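Local coordinates for protein iota-carrageenase (Alteromonas sp., PDB 1H80) that hydrolyses the internal beta-1,4 linkages of iota-carrageenan, a sulfated galactan of red algal cell walls, inverting the anomeric configuration, at residues 20-23 and 27-30; 47-52 and 56-61; 122-125 and 131-134; 217-222 and 256-261; 409-412 and 417-420. All blocks are in the same frame, centred on the assembly; numbering follows the deposited sequence.

Contact 1 of 5, residues 20-23 and 27-30; sequences VNYD and DFGA. With NA (sodium ion), chain I.
Asp27 OD2 is gripped by two partners. It accepts the backbone N-H of Asp23, N to OD2 2.8 Å, with an N-H...O angle of 160°. The amide uses the anti lone pair of OD2, the one turned from the other carboxylate oxygen. A sodium ion is coordinated by both carboxylate oxygens, Asp27 OD2 at 2.4 Å and OD1 at 2.6 Å, making Asp27 a bidentate ligand. Four waters complete the coordination seen here, and two of them donate to Asn21 O, tying the ion to the strand as well. In return Asp27 N donates to Asp23 O at 2.9 Å, closing a two-way link between the strand end and the short helix. With CG beside its own backbone N (chi1 -65°), the Asp27 carboxylate swings back over the strand and lies near CA of Tyr22. Next to these polar bonds, the edge of Phe28 is turned toward the face of Tyr22 in an offset edge-to-face pair, ring planes 72° apart, with Tyr22 CD2 to Phe28 CE2 the closest approach at 3.5 Å. Asp23 OD1 turns to the helix start instead, where it N-caps by accepting from Asp26 N. Strand 20-23 pairs in parallel with strand 56-60, and helix 39-50 meets Phe28 through Ala45 and Ala48.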
loop_
_atom_site.group_PDB
_atom_site.type_symbol
_atom_site.label_atom_id
_atom_site.label_comp_id
_atom_site.label_asym_id
_atom_site.label_seq_id
_atom_site.Cartn_x
_atom_site.Cartn_y
_atom_site.Cartn_z
ATOM N N VAL A 20 -32.467 2.429 8.345
ATOM C CA VAL A 20 -32.423 3.887 8.336
ATOM C C VAL A 20 -31.481 4.517 7.321
ATOM O O VAL A 20 -30.603 3.861 6.765
ATOM C CB VAL A 20 -32.010 4.440 9.721
ATOM C CG1 VAL A 20 -33.013 4.019 10.773
ATOM C CG2 VAL A 20 -30.611 3.942 10.092
ATOM N N ASN A 21 -31.701 5.807 7.087
ATOM C CA ASN A 21 -30.871 6.628 6.210
ATOM C C ASN A 21 -30.723 7.934 6.994
ATOM O O ASN A 21 -31.702 8.668 7.178
ATOM C CB ASN A 21 -31.559 6.925 4.866
ATOM C CG ASN A 21 -31.340 5.835 3.817
ATOM O OD1 ASN A 21 -31.599 6.053 2.630
ATOM N ND2 ASN A 21 -30.876 4.668 4.244
ATOM N N TYR A 22 -29.516 8.210 7.478
ATOM C CA TYR A 22 -29.259 9.425 8.246
ATOM C C TYR A 22 -28.296 10.355 7.528
ATOM O O TYR A 22 -27.553 9.935 6.643
ATOM C CB TYR A 22 -28.651 9.100 9.613
ATOM C CG TYR A 22 -29.537 8.350 10.574
ATOM C CD1 TYR A 22 -30.896 8.648 10.689
ATOM C CD2 TYR A 22 -29.000 7.384 11.424
ATOM C CE1 TYR A 22 -31.695 7.998 11.634
ATOM C CE2 TYR A 22 -29.785 6.736 12.369
ATOM C CZ TYR A 22 -31.128 7.046 12.469
ATOM O OH TYR A 22 -31.898 6.411 13.418
ATOM N N ASP A 23 -28.317 11.623 7.924
ATOM C CA ASP A 23 -27.433 12.637 7.367
ATOM C C ASP A 23 -26.562 13.089 8.540
ATOM O O ASP A 23 -27.071 13.418 9.609
ATOM C CB ASP A 23 -28.252 13.805 6.810
ATOM C CG ASP A 23 -27.387 14.896 6.207
ATOM O OD1 ASP A 23 -26.660 15.573 6.966
ATOM O OD2 ASP A 23 -27.435 15.077 4.969
ATOM N N ASP A 27 -28.889 15.083 11.085
ATOM C CA ASP A 27 -29.284 14.179 12.151
ATOM C C ASP A 27 -28.324 14.081 13.325
ATOM O O ASP A 27 -28.739 13.734 14.429
ATOM C CB ASP A 27 -29.527 12.783 11.574
ATOM C CG ASP A 27 -30.695 12.754 10.605
ATOM O OD1 ASP A 27 -31.784 13.229 10.989
ATOM O OD2 ASP A 27 -30.536 12.258 9.469
ATOM N N PHE A 28 -27.050 14.389 13.106
ATOM C CA PHE A 28 -26.090 14.281 14.194
ATOM C C PHE A 28 -25.296 15.534 14.535
ATOM O O PHE A 28 -24.377 15.498 15.350
ATOM C CB PHE A 28 -25.184 13.080 13.928
ATOM C CG PHE A 28 -25.917 11.775 14.019
ATOM C CD1 PHE A 28 -26.138 11.176 15.253
ATOM C CD2 PHE A 28 -26.476 11.194 12.882
ATOM C CE1 PHE A 28 -26.907 10.023 15.363
ATOM C CE2 PHE A 28 -27.248 10.040 12.982
ATOM C CZ PHE A 28 -27.465 9.454 14.222
ATOM N N GLY A 29 -25.664 16.643 13.908
ATOM C CA GLY A 29 -25.030 17.914 14.208
ATOM C C GLY A 29 -23.584 18.181 13.852
ATOM O O GLY A 29 -22.960 19.047 14.464
ATOM N N ALA A 30 -23.032 17.463 12.884
ATOM C CA ALA A 30 -21.655 17.735 12.493
ATOM C C ALA A 30 -21.690 19.094 11.801
ATOM O O ALA A 30 -22.751 19.543 11.361
ATOM C CB ALA A 30 -21.152 16.670 11.534
HETATM NA NA NA I . -32.668 12.922 8.602
HETATM O O HOH W 1 -32.946 10.648 8.701
HETATM O O HOH W 2 -31.404 11.523 6.429
HETATM O O HOH W 3 -34.270 12.778 10.443
HETATM O O HOH W 4 -32.824 15.695 9.125
#

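Contact 2 of 5, residues 47-52 and 56-61; sequences NAISRK and GTLLIP
Ile49, on helix 39-50, packs its branched side chain against strand 56-60 near the N-terminal end of the right-handed parallel beta-helix, the fold of this enzyme. Its CB points at the strand and splits into two arms. The CG2 arm stands anti to the backbone N and ends against the main chain of Gly56, with CG2 3.2 Å from Gly56 N and 3.6 Å from Gly56 O. Gly56 meets this methyl with bare backbone. The other arm leaves CB through CG1, which is set beside the backbone N (chi1 -64°) and packs on the Tyr22 ring of strand 20-23. From CG1 the chain extends fully (chi2 173°), carrying CD1 along the strand past Gly56 to the next residue facing the helix, Leu58. The two side chains cross at about a right angle, the Ile49 methyl touching the root of Leu58 and not its branched end. Thr57, between these two, turns its side chain away and gives its OG1 to Gln18. Val76 of strand 76-80 also touches Ile49, and the contact across the two segments is wholly apolar on the side-chain side. At its far tip, Ile49 CD1 rests 3.5 Å from Leu58 CB and 3.8 Å from Thr57 O.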
loop_
_atom_site.group_PDB
_atom_site.type_symbol
_atom_site.label_atom_id
_atom_site.label_comp_id
_atom_site.label_asym_id
_atom_site.label_seq_id
_atom_site.Cartn_x
_atom_site.Cartn_y
_atom_site.Cartn_z
ATOM N N ASN A 47 -22.642 4.637 15.592
ATOM C CA ASN A 47 -23.189 3.833 16.673
ATOM C C ASN A 47 -24.700 3.669 16.548
ATOM O O ASN A 47 -25.229 2.572 16.732
ATOM C CB ASN A 47 -22.851 4.463 18.026
ATOM C CG ASN A 47 -21.364 4.436 18.331
ATOM O OD1 ASN A 47 -20.591 3.750 17.663
ATOM N ND2 ASN A 47 -20.960 5.180 19.355
ATOM N N ALA A 48 -25.388 4.760 16.230
ATOM C CA ALA A 48 -26.839 4.733 16.090
ATOM C C ALA A 48 -27.271 3.793 14.973
ATOM O O ALA A 48 -28.205 3.009 15.134
ATOM C CB ALA A 48 -27.360 6.132 15.815
ATOM N N ILE A 49 -26.578 3.862 13.845
ATOM C CA ILE A 49 -26.925 3.011 12.714
ATOM C C ILE A 49 -26.634 1.542 12.999
ATOM O O ILE A 49 -27.445 0.671 12.684
ATOM C CB ILE A 49 -26.166 3.451 11.441
ATOM C CG1 ILE A 49 -26.617 4.857 11.042
ATOM C CG2 ILE A 49 -26.407 2.447 10.308
ATOM C CD1 ILE A 49 -25.827 5.455 9.904
ATOM N N SER A 50 -25.490 1.260 13.614
ATOM C CA SER A 50 -25.127 -0.121 13.892
ATOM C C SER A 50 -26.053 -0.793 14.901
ATOM O O SER A 50 -26.132 -2.019 14.952
ATOM C CB SER A 50 -23.679 -0.208 14.375
ATOM O OG SER A 50 -23.241 -1.555 14.354
ATOM N N ARG A 51 -26.750 0.008 15.705
ATOM C CA ARG A 51 -27.683 -0.537 16.687
ATOM C C ARG A 51 -28.934 -1.101 16.013
ATOM O O ARG A 51 -29.643 -1.924 16.596
ATOM C CB ARG A 51 -28.095 0.536 17.702
ATOM C CG ARG A 51 -27.051 0.818 18.771
ATOM C CD ARG A 51 -27.653 1.612 19.924
ATOM N NE ARG A 51 -27.798 3.034 19.627
ATOM C CZ ARG A 51 -26.828 3.934 19.781
ATOM N NH1 ARG A 51 -25.638 3.560 20.229
ATOM N NH2 ARG A 51 -27.052 5.208 19.498
ATOM N N LYS A 52 -29.204 -0.658 14.789
ATOM C CA LYS A 52 -30.372 -1.137 14.050
ATOM C C LYS A 52 -30.083 -2.526 13.479
ATOM O O LYS A 52 -29.025 -2.759 12.894
ATOM C CB LYS A 52 -30.710 -0.177 12.903
ATOM C CG LYS A 52 -30.923 1.273 13.323
ATOM C CD LYS A 52 -32.129 1.427 14.232
ATOM C CE LYS A 52 -32.346 2.882 14.611
ATOM N NZ LYS A 52 -33.536 3.059 15.491
ATOM N N GLY A 56 -27.974 0.621 8.184
ATOM C CA GLY A 56 -28.435 1.731 7.382
ATOM C C GLY A 56 -27.313 2.476 6.709
ATOM O O GLY A 56 -26.151 2.067 6.758
ATOM N N THR A 57 -27.679 3.583 6.073
ATOM C CA THR A 57 -26.731 4.410 5.355
ATOM C C THR A 57 -26.569 5.756 6.032
ATOM O O THR A 57 -27.523 6.313 6.571
ATOM C CB THR A 57 -27.200 4.635 3.897
ATOM O OG1 THR A 57 -27.255 3.373 3.217
ATOM C CG2 THR A 57 -26.245 5.564 3.152
ATOM N N LEU A 58 -25.343 6.260 6.021
ATOM C CA LEU A 58 -25.057 7.566 6.582
ATOM C C LEU A 58 -24.522 8.415 5.445
ATOM O O LEU A 58 -23.572 8.027 4.765
ATOM C CB LEU A 58 -23.994 7.479 7.678
ATOM C CG LEU A 58 -23.574 8.852 8.207
ATOM C CD1 LEU A 58 -24.753 9.508 8.921
ATOM C CD2 LEU A 58 -22.395 8.701 9.157
ATOM N N LEU A 59 -25.142 9.564 5.221
ATOM C CA LEU A 59 -24.678 10.451 4.175
ATOM C C LEU A 59 -23.836 11.544 4.807
ATOM O O LEU A 59 -24.259 12.159 5.780
ATOM C CB LEU A 59 -25.852 11.108 3.442
ATOM C CG LEU A 59 -25.447 12.070 2.317
ATOM C CD1 LEU A 59 -24.785 11.292 1.182
ATOM C CD2 LEU A 59 -26.670 12.800 1.800
ATOM N N ILE A 60 -22.636 11.746 4.277
ATOM C CA ILE A 60 -21.770 12.822 4.741
ATOM C C ILE A 60 -21.932 13.836 3.616
ATOM O O ILE A 60 -21.392 13.663 2.523
ATOM C CB ILE A 60 -20.303 12.383 4.855
ATOM C CG1 ILE A 60 -20.173 11.320 5.947
ATOM C CG2 ILE A 60 -19.424 13.584 5.184
ATOM C CD1 ILE A 60 -18.743 10.882 6.215
ATOM N N PRO A 61 -22.705 14.902 3.864
ATOM C CA PRO A 61 -22.969 15.950 2.880
ATOM C C PRO A 61 -21.807 16.885 2.617
ATOM O O PRO A 61 -20.883 16.986 3.420
ATOM C CB PRO A 61 -24.171 16.671 3.474
ATOM C CG PRO A 61 -23.860 16.637 4.928
ATOM C CD PRO A 61 -23.351 15.220 5.152
#

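Contact 3 of 5, residues 122-125 and 131-134; sequences VDFK and NLAV. With NA (sodium ion), chain H.
Phe124 and Leu132 face each other across the inside of a parallel beta-helix coil, their CA atoms 8.4 Å apart, where strand 120-123 ends and strand 132-141 begins, with Val122 likewise opposite Val134. At this separation side chains alone bridge the gap. Leu132 lies over one face of the Phe124 ring: its CD1 sits 4.1 Å from the ring centroid and 9° off the normal, a CH-pi contact, while CB covers the rim at CE2, 3.9 Å away. Phe124 CG stands beside the backbone N (chi1 -71°), sending the ring inward across the coil and its CZ on to Val134 CG2, at 3.7 Å. That same valine methyl also meets Val122 CG1, joining the two pairs into one apolar layer, to which Leu99 of strand 97-102 adds contacts with Val122 and Phe124. An alanine in place of Phe124 is likely to open a gap beneath Leu132 CD1 and strip Val134 CG2 of its closest partner across the contact. Leu132 serves a second role through its carbonyl, which binds a sodium ion also held by Thr155, Ile156 and Phe157. Asp123, ending its strand, makes an Asx turn: its OD1 takes Lys125 N at 2.9 Å and, in a salt bridge, Lys125 NZ at 2.8 Å, from opposite faces of the carboxylate plane; NZ also pairs with Asp151.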
loop_
_atom_site.group_PDB
_atom_site.type_symbol
_atom_site.label_atom_id
_atom_site.label_comp_id
_atom_site.label_asym_id
_atom_site.label_seq_id
_atom_site.Cartn_x
_atom_site.Cartn_y
_atom_site.Cartn_z
ATOM N N VAL A 122 -9.671 13.517 0.589
ATOM C CA VAL A 122 -9.143 13.336 1.937
ATOM C C VAL A 122 -7.894 14.196 1.813
ATOM O O VAL A 122 -7.020 13.910 0.996
ATOM C CB VAL A 122 -8.746 11.884 2.232
ATOM C CG1 VAL A 122 -7.948 11.824 3.528
ATOM C CG2 VAL A 122 -9.992 11.027 2.353
ATOM N N ASP A 123 -7.817 15.257 2.609
ATOM C CA ASP A 123 -6.702 16.193 2.514
ATOM C C ASP A 123 -5.766 16.207 3.722
ATOM O O ASP A 123 -6.181 16.521 4.839
ATOM C CB ASP A 123 -7.282 17.592 2.277
ATOM C CG ASP A 123 -6.234 18.618 1.909
ATOM O OD1 ASP A 123 -5.082 18.237 1.625
ATOM O OD2 ASP A 123 -6.582 19.819 1.889
ATOM N N PHE A 124 -4.501 15.865 3.485
ATOM C CA PHE A 124 -3.485 15.855 4.539
ATOM C C PHE A 124 -2.525 17.028 4.362
ATOM O O PHE A 124 -1.619 17.212 5.174
ATOM C CB PHE A 124 -2.636 14.577 4.495
ATOM C CG PHE A 124 -3.355 13.326 4.912
ATOM C CD1 PHE A 124 -4.611 13.375 5.505
ATOM C CD2 PHE A 124 -2.744 12.085 4.738
ATOM C CE1 PHE A 124 -5.244 12.209 5.924
ATOM C CE2 PHE A 124 -3.371 10.913 5.153
ATOM C CZ PHE A 124 -4.623 10.976 5.746
ATOM N N LYS A 125 -2.720 17.812 3.307
ATOM C CA LYS A 125 -1.825 18.931 3.011
ATOM C C LYS A 125 -1.599 19.961 4.114
ATOM O O LYS A 125 -0.495 20.494 4.238
ATOM C CB LYS A 125 -2.278 19.648 1.734
ATOM C CG LYS A 125 -2.237 18.765 0.491
ATOM C CD LYS A 125 -2.338 19.576 -0.799
ATOM C CE LYS A 125 -3.612 20.407 -0.865
ATOM N NZ LYS A 125 -4.843 19.571 -0.819
ATOM N N ASN A 131 2.134 11.145 11.127
ATOM C CA ASN A 131 1.803 9.734 11.313
ATOM C C ASN A 131 0.321 9.522 11.049
ATOM O O ASN A 131 -0.467 9.363 11.981
ATOM C CB ASN A 131 2.146 9.314 12.736
ATOM C CG ASN A 131 3.586 9.608 13.083
ATOM O OD1 ASN A 131 4.495 9.194 12.368
ATOM N ND2 ASN A 131 3.804 10.330 14.178
ATOM N N LEU A 132 -0.044 9.506 9.772
ATOM C CA LEU A 132 -1.439 9.362 9.377
ATOM C C LEU A 132 -1.748 8.299 8.336
ATOM O O LEU A 132 -1.046 8.165 7.340
ATOM C CB LEU A 132 -1.950 10.693 8.827
ATOM C CG LEU A 132 -2.078 11.903 9.747
ATOM C CD1 LEU A 132 -2.300 13.154 8.910
ATOM C CD2 LEU A 132 -3.233 11.681 10.710
ATOM N N ALA A 133 -2.820 7.556 8.581
ATOM C CA ALA A 133 -3.309 6.553 7.645
ATOM C C ALA A 133 -4.787 6.905 7.514
ATOM O O ALA A 133 -5.376 7.463 8.441
ATOM C CB ALA A 133 -3.146 5.154 8.213
ATOM N N VAL A 134 -5.386 6.613 6.365
ATOM C CA VAL A 134 -6.797 6.918 6.181
ATOM C C VAL A 134 -7.646 5.816 6.811
ATOM O O VAL A 134 -8.564 6.090 7.585
ATOM C CB VAL A 134 -7.140 7.055 4.686
ATOM C CG1 VAL A 134 -8.613 7.371 4.513
ATOM C CG2 VAL A 134 -6.292 8.156 4.066
HETATM NA NA NA H . 0.366 8.079 5.590
HETATM O O HOH W 5 -0.988 8.413 3.601
#

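Contact 4 of 5, residues 217-222 and 256-261; sequences METDNL and MKNGDV
Met217 reaches across to Val261, and the two side chains meet tip to tip, SD to CG1 3.9 Å. A chi1 of -67° and an extended chi2 (172°) carry SD to the valine methyl, and the bend at chi3 then turns only the terminal CE; Ile232 and Phe251 line the same apolar spot. After Glu218, which turns away to pair with Arg216 and His254, comes Thr219 at the centre of an inverse gamma turn. Its OG1 accepts a hydrogen bond from Asn258 ND2, 3.2 Å long and nearly straight at 164°, the hydroxyl lying close to the amide plane. CB of Met256 crosses near the same oxygen, at 3.5 Å, and Thr219 CG2 lies 3.4 Å from Asn258 OD1. Both ends of that buried amide have further partners: OD1 accepts from Ile232 N, while ND2 also donates to Ser347 O. Asn258 thereby joins the Thr219 turn to two other chain segments. The contact as a whole ties the end of strand 216-218 to the loop leading into strand 261-269, and such links between successive coils fit the parallel beta-helix, the fold of this enzyme.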
loop_
_atom_site.group_PDB
_atom_site.type_symbol
_atom_site.label_atom_id
_atom_site.label_comp_id
_atom_site.label_asym_id
_atom_site.label_seq_id
_atom_site.Cartn_x
_atom_site.Cartn_y
_atom_site.Cartn_z
ATOM N N MET A 217 2.345 -5.271 -1.346
ATOM C CA MET A 217 2.087 -6.527 -0.667
ATOM C C MET A 217 3.362 -6.942 0.038
ATOM O O MET A 217 4.010 -7.928 -0.310
ATOM C CB MET A 217 1.607 -7.565 -1.672
ATOM C CG MET A 217 0.233 -7.184 -2.219
ATOM S SD MET A 217 -0.352 -8.188 -3.563
ATOM C CE MET A 217 0.573 -7.450 -4.936
ATOM N N GLU A 218 3.708 -6.133 1.032
ATOM C CA GLU A 218 4.893 -6.331 1.852
ATOM C C GLU A 218 4.374 -6.725 3.227
ATOM O O GLU A 218 4.039 -5.879 4.060
ATOM C CB GLU A 218 5.698 -5.029 1.899
ATOM C CG GLU A 218 6.950 -5.077 2.752
ATOM C CD GLU A 218 7.937 -3.980 2.391
ATOM O OE1 GLU A 218 7.493 -2.852 2.082
ATOM O OE2 GLU A 218 9.159 -4.246 2.422
ATOM N N THR A 219 4.293 -8.032 3.438
ATOM C CA THR A 219 3.771 -8.607 4.671
ATOM C C THR A 219 4.828 -8.699 5.765
ATOM O O THR A 219 5.377 -9.772 6.010
ATOM C CB THR A 219 3.206 -10.000 4.367
ATOM O OG1 THR A 219 4.228 -10.808 3.764
ATOM C CG2 THR A 219 2.056 -9.887 3.381
ATOM N N ASP A 220 5.089 -7.585 6.445
ATOM C CA ASP A 220 6.128 -7.571 7.472
ATOM C C ASP A 220 5.757 -7.112 8.879
ATOM O O ASP A 220 6.631 -6.687 9.638
ATOM C CB ASP A 220 7.322 -6.743 6.984
ATOM C CG ASP A 220 6.970 -5.284 6.741
ATOM O OD1 ASP A 220 5.840 -4.871 7.074
ATOM O OD2 ASP A 220 7.833 -4.544 6.221
ATOM N N ASN A 221 4.482 -7.199 9.241
ATOM C CA ASN A 221 4.059 -6.799 10.581
ATOM C C ASN A 221 4.643 -7.791 11.588
ATOM O O ASN A 221 4.427 -8.997 11.473
ATOM C CB ASN A 221 2.531 -6.809 10.678
ATOM C CG ASN A 221 2.029 -6.242 11.991
ATOM O OD1 ASN A 221 2.526 -6.591 13.060
ATOM N ND2 ASN A 221 1.031 -5.369 11.916
ATOM N N LEU A 222 5.373 -7.277 12.576
ATOM C CA LEU A 222 6.003 -8.112 13.598
ATOM C C LEU A 222 5.038 -9.070 14.288
ATOM O O LEU A 222 5.410 -10.195 14.629
ATOM C CB LEU A 222 6.683 -7.230 14.648
ATOM N N MET A 256 6.860 -14.065 5.950
ATOM C CA MET A 256 5.550 -14.690 5.801
ATOM C C MET A 256 5.297 -15.558 4.577
ATOM O O MET A 256 5.694 -15.228 3.463
ATOM C CB MET A 256 4.478 -13.599 5.872
ATOM C CG MET A 256 3.042 -14.064 5.655
ATOM S SD MET A 256 2.452 -15.241 6.887
ATOM C CE MET A 256 2.927 -14.389 8.379
ATOM N N LYS A 257 4.617 -16.676 4.806
ATOM C CA LYS A 257 4.248 -17.581 3.730
ATOM C C LYS A 257 2.850 -17.165 3.280
ATOM O O LYS A 257 1.860 -17.423 3.969
ATOM C CB LYS A 257 4.219 -19.028 4.222
ATOM C CG LYS A 257 3.731 -20.002 3.167
ATOM C CD LYS A 257 3.827 -21.439 3.646
ATOM C CE LYS A 257 3.360 -22.402 2.571
ATOM N NZ LYS A 257 3.551 -23.822 2.976
ATOM N N ASN A 258 2.779 -16.506 2.129
ATOM C CA ASN A 258 1.512 -16.032 1.589
ATOM C C ASN A 258 0.963 -16.975 0.533
ATOM O O ASN A 258 1.646 -17.902 0.095
ATOM C CB ASN A 258 1.704 -14.642 0.984
ATOM C CG ASN A 258 2.161 -13.624 2.005
ATOM O OD1 ASN A 258 1.377 -13.152 2.827
ATOM N ND2 ASN A 258 3.447 -13.291 1.968
ATOM N N GLY A 259 -0.277 -16.718 0.124
ATOM C CA GLY A 259 -0.931 -17.539 -0.872
ATOM C C GLY A 259 -0.905 -16.994 -2.287
ATOM O O GLY A 259 0.056 -16.341 -2.704
ATOM N N ASP A 260 -1.980 -17.259 -3.022
ATOM C CA ASP A 260 -2.084 -16.844 -4.412
ATOM C C ASP A 260 -2.533 -15.408 -4.612
ATOM O O ASP A 260 -3.340 -14.875 -3.846
ATOM C CB ASP A 260 -3.036 -17.770 -5.171
ATOM C CG ASP A 260 -2.678 -19.237 -5.016
ATOM O OD1 ASP A 260 -1.510 -19.539 -4.690
ATOM O OD2 ASP A 260 -3.567 -20.089 -5.231
ATOM N N VAL A 261 -2.003 -14.794 -5.665
ATOM C CA VAL A 261 -2.335 -13.423 -6.015
ATOM C C VAL A 261 -2.396 -13.306 -7.527
ATOM O O VAL A 261 -1.525 -13.812 -8.230
ATOM C CB VAL A 261 -1.261 -12.419 -5.513
ATOM C CG1 VAL A 261 -1.651 -10.994 -5.909
ATOM C CG2 VAL A 261 -1.102 -12.527 -4.007
#

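Contact 5 of 5, residues 409-412 and 417-420; sequences DTTP and YDYD. With CA (calcium ion), chain E.
Thr411 packs closely against Asp418 and Tyr419 beside a calcium ion. Its OG1 binds the metal at 2.5 Å and also donates to Asp409 OD1, at 2.6 Å, while its CG2 lies over the face of the Tyr419 ring in a CH-pi contact, 3.9 Å from the centroid. Asp418 is bidentate, with OD1 2.8 Å and OD2 2.6 Å from the calcium, and its carboxylate slides alongside the Pro412 ring. The other side is looser: exposed Asp420 touches nothing in 409-412, yet turns OD1 back to the ion, and a water bound to calcium donates to Asp409 OD2. Replacing Tyr419 by a glycine would probably leave Thr411 CG2 without its ring cover and Asp278 O without the hydroxyl bonded to it, although the Tyr419 O ligand belongs to the backbone. Asp409, whose OD1 also takes Thr411 N in an Asx turn, is second shell to this calcium site, formed within a single loop between strands 407-409 and 421-429.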
loop_
_atom_site.group_PDB
_atom_site.type_symbol
_atom_site.label_atom_id
_atom_site.label_comp_id
_atom_site.label_asym_id
_atom_site.label_seq_id
_atom_site.Cartn_x
_atom_site.Cartn_y
_atom_site.Cartn_z
ATOM N N ASP A 409 12.725 -8.251 -10.447
ATOM C CA ASP A 409 12.485 -9.489 -9.720
ATOM C C ASP A 409 13.795 -9.926 -9.095
ATOM O O ASP A 409 14.664 -10.463 -9.783
ATOM C CB ASP A 409 11.990 -10.580 -10.667
ATOM C CG ASP A 409 11.631 -11.865 -9.940
ATOM O OD1 ASP A 409 12.242 -12.145 -8.887
ATOM O OD2 ASP A 409 10.748 -12.604 -10.427
ATOM N N THR A 410 13.939 -9.698 -7.795
ATOM C CA THR A 410 15.163 -10.074 -7.106
ATOM C C THR A 410 15.005 -11.342 -6.273
ATOM O O THR A 410 15.721 -11.537 -5.293
ATOM C CB THR A 410 15.675 -8.930 -6.201
ATOM O OG1 THR A 410 14.655 -8.557 -5.268
ATOM C CG2 THR A 410 16.053 -7.713 -7.044
ATOM N N THR A 411 14.063 -12.199 -6.656
ATOM C CA THR A 411 13.871 -13.457 -5.942
ATOM C C THR A 411 14.963 -14.403 -6.438
ATOM O O THR A 411 15.302 -14.401 -7.621
ATOM C CB THR A 411 12.488 -14.081 -6.220
ATOM O OG1 THR A 411 12.351 -14.356 -7.618
ATOM C CG2 THR A 411 11.379 -13.135 -5.776
ATOM N N PRO A 412 15.531 -15.219 -5.539
ATOM C CA PRO A 412 16.594 -16.165 -5.897
ATOM C C PRO A 412 16.141 -17.328 -6.778
ATOM O O PRO A 412 15.678 -18.353 -6.275
ATOM C CB PRO A 412 17.095 -16.633 -4.536
ATOM C CG PRO A 412 15.834 -16.647 -3.723
ATOM C CD PRO A 412 15.186 -15.333 -4.109
ATOM N N TYR A 417 14.361 -21.977 -1.523
ATOM C CA TYR A 417 13.526 -20.952 -0.917
ATOM C C TYR A 417 13.359 -19.844 -1.941
ATOM O O TYR A 417 14.146 -18.897 -1.985
ATOM C CB TYR A 417 14.185 -20.381 0.337
ATOM C CG TYR A 417 14.584 -21.417 1.360
ATOM C CD1 TYR A 417 15.785 -22.114 1.241
ATOM C CD2 TYR A 417 13.762 -21.700 2.449
ATOM C CE1 TYR A 417 16.159 -23.069 2.183
ATOM C CE2 TYR A 417 14.124 -22.653 3.396
ATOM C CZ TYR A 417 15.324 -23.332 3.257
ATOM O OH TYR A 417 15.688 -24.276 4.191
ATOM N N ASP A 418 12.334 -19.972 -2.770
ATOM C CA ASP A 418 12.067 -18.988 -3.805
ATOM C C ASP A 418 10.614 -19.085 -4.230
ATOM O O ASP A 418 9.977 -20.126 -4.077
ATOM C CB ASP A 418 12.975 -19.248 -5.015
ATOM C CG ASP A 418 12.713 -18.289 -6.165
ATOM O OD1 ASP A 418 12.790 -17.064 -5.943
ATOM O OD2 ASP A 418 12.442 -18.759 -7.290
ATOM N N TYR A 419 10.081 -17.984 -4.737
ATOM C CA TYR A 419 8.716 -17.982 -5.223
ATOM C C TYR A 419 8.771 -17.272 -6.562
ATOM O O TYR A 419 9.732 -16.551 -6.846
ATOM C CB TYR A 419 7.766 -17.272 -4.247
ATOM C CG TYR A 419 7.961 -15.780 -4.107
ATOM C CD1 TYR A 419 8.941 -15.254 -3.264
ATOM C CD2 TYR A 419 7.155 -14.891 -4.816
ATOM C CE1 TYR A 419 9.109 -13.870 -3.131
ATOM C CE2 TYR A 419 7.313 -13.519 -4.693
ATOM C CZ TYR A 419 8.289 -13.013 -3.852
ATOM O OH TYR A 419 8.451 -11.651 -3.743
ATOM N N ASP A 420 7.763 -17.486 -7.394
ATOM C CA ASP A 420 7.762 -16.864 -8.703
ATOM C C ASP A 420 6.577 -15.966 -8.980
ATOM O O ASP A 420 5.430 -16.311 -8.702
ATOM C CB ASP A 420 7.832 -17.925 -9.801
ATOM C CG ASP A 420 9.054 -18.811 -9.683
ATOM O OD1 ASP A 420 10.163 -18.281 -9.455
ATOM O OD2 ASP A 420 8.900 -20.040 -9.832
HETATM CA CA CA E . 11.607 -16.597 -8.386
HETATM O O HOH W 6 10.318 -15.193 -10.043
#

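Contacts 1 and 2 share one end of the fold and touch through the neighbouring strands 20-23 and 56-60. Yet contact 1 is a surface contact built round a sodium ion, whereas contact 2 is buried and apolar. Contacts 3 and 4 are also buried and lie nearer the centre of the chain; contact 3 is an apolar layer beside a sodium ligand, contact 4 adds a polar asparagine bond. Contact 5, partly buried, sits about 51 Å from contact 1 between centres, on the opposite side of the chain's centre, and like contact 1 uses a bidentate aspartate on a metal.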